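Local coordinates for thrombomodulin (PDB 1DX5), which serves on endothelial cells as the thrombin cofactor for protein C activation, starting the activated protein C anticoagulant pathway, at residues A111-I114 against G115-C118. Sequence-based numbering, arbitrary orientation.
Sequences AGQI and GTDC. Unlike the reference sequence in segment 111-114: G112 (reference Arg), Q113 (reference His).
Q113 reaches across a tight bend to T116, D117 and C118, where the last strand of the calcium-binding sixth EGF-like domain turns into the C-terminal tail of this fragment. Its amide NE2 makes a weak hydrogen bond to D117 O, at 3.0 Å but bent to 130° at the hydrogen; the position of NE2 is itself less certain. CG lies anti to the carbonyl carbon (chi1 -50°) and the chain runs on extended, carrying the amide to the returning backbone. Q113, like G112, differs from the reference sequence, and this weak contact is that of the deposited residue alone. T116 crosses the Q113 side chain at about a right angle, its OG1 3.5 Å from Q113 CB, while C118 SG lies 4.1 Å from Q113 NE2.

At the bend G115 has a positive phi, a backbone shape that glycine adopts readily. The CB of I114 points away from the tail, and its branched side chain touches T99 and E101, although its CG2 still brushes G115 N. Strand 112-114 is one of the two edge strands flanking 100-103, and backbone bonds from Q113 to C102 and from G115 to F100 hold the turn against that neighbour. C118 closes the C104-C118 disulfide, tying the tail back to the domain. The carboxylate of D117 suits a place where two backbone N-H groups converge, and probably helps to position the final peptide: its OD1, also bonded to S90 N, receives C118 N at 2.6 Å, from 44° above the carboxylate plane.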
loop_
_atom_site.group_PDB
_atom_site.type_symbol
_atom_site.label_atom_id
_atom_site.label_comp_id
_atom_site.label_asym_id
_atom_site.label_seq_id
_atom_site.Cartn_x
_atom_site.Cartn_y
_atom_site.Cartn_z
ATOM N N ALA E 111 25.699 -5.387 -24.262
ATOM C CA ALA E 111 24.880 -4.196 -24.450
ATOM C C ALA E 111 24.591 -3.446 -23.153
ATOM O O ALA E 111 24.171 -4.042 -22.153
ATOM C CB ALA E 111 23.567 -4.569 -25.143
ATOM N N GLY E 112 24.830 -2.136 -23.176
ATOM C CA GLY E 112 24.559 -1.319 -22.010
ATOM C C GLY E 112 23.211 -0.649 -22.175
ATOM O O GLY E 112 23.077 0.274 -22.968
ATOM N N GLN E 113 22.202 -1.139 -21.463
ATOM C CA GLN E 113 20.856 -0.569 -21.536
ATOM C C GLN E 113 20.600 0.399 -20.384
ATOM O O GLN E 113 21.013 0.155 -19.256
ATOM C CB GLN E 113 19.800 -1.672 -21.454
ATOM C CG GLN E 113 20.003 -2.842 -22.384
ATOM C CD GLN E 113 18.955 -4.018 -22.079
ATOM O OE1 GLN E 113 18.009 -4.105 -22.855
ATOM N NE2 GLN E 113 19.113 -4.785 -21.011
ATOM N N ILE E 114 19.887 1.479 -20.673
ATOM C CA ILE E 114 19.540 2.468 -19.665
ATOM C C ILE E 114 18.072 2.351 -19.245
ATOM O O ILE E 114 17.170 2.464 -20.078
ATOM C CB ILE E 114 19.840 3.915 -20.151
ATOM C CG1 ILE E 114 21.300 4.290 -19.877
ATOM C CG2 ILE E 114 18.990 4.926 -19.389
ATOM C CD1 ILE E 114 22.309 3.362 -20.402
ATOM N N GLY E 115 17.846 2.099 -17.956
ATOM C CA GLY E 115 16.496 2.015 -17.431
ATOM C C GLY E 115 15.657 0.795 -17.760
ATOM O O GLY E 115 14.499 0.735 -17.361
ATOM N N THR E 116 16.222 -0.168 -18.485
ATOM C CA THR E 116 15.490 -1.382 -18.843
ATOM C C THR E 116 16.257 -2.650 -18.484
ATOM O O THR E 116 17.480 -2.641 -18.342
ATOM C CB THR E 116 15.130 -1.437 -20.349
ATOM O OG1 THR E 116 16.309 -1.248 -21.133
ATOM C CG2 THR E 116 14.122 -0.357 -20.699
ATOM N N ASP E 117 15.514 -3.741 -18.350
ATOM C CA ASP E 117 16.075 -5.040 -18.010
ATOM C C ASP E 117 16.482 -5.792 -19.282
ATOM O O ASP E 117 16.276 -5.306 -20.392
ATOM C CB ASP E 117 15.027 -5.844 -17.230
ATOM C CG ASP E 117 15.646 -7.112 -16.478
ATOM O OD1 ASP E 117 16.867 -7.338 -16.579
ATOM O OD2 ASP E 117 14.882 -7.821 -15.797
ATOM N N CYS E 118 17.063 -6.976 -19.102
ATOM C CA CYS E 118 17.493 -7.828 -20.211
ATOM C C CYS E 118 16.295 -8.574 -20.808
ATOM O O CYS E 118 16.217 -8.663 -22.054
ATOM C CB CYS E 118 18.535 -8.852 -19.735
ATOM S SG CYS E 118 19.968 -8.136 -18.864
ATOM O OXT CYS E 118 15.456 -9.067 -20.022
#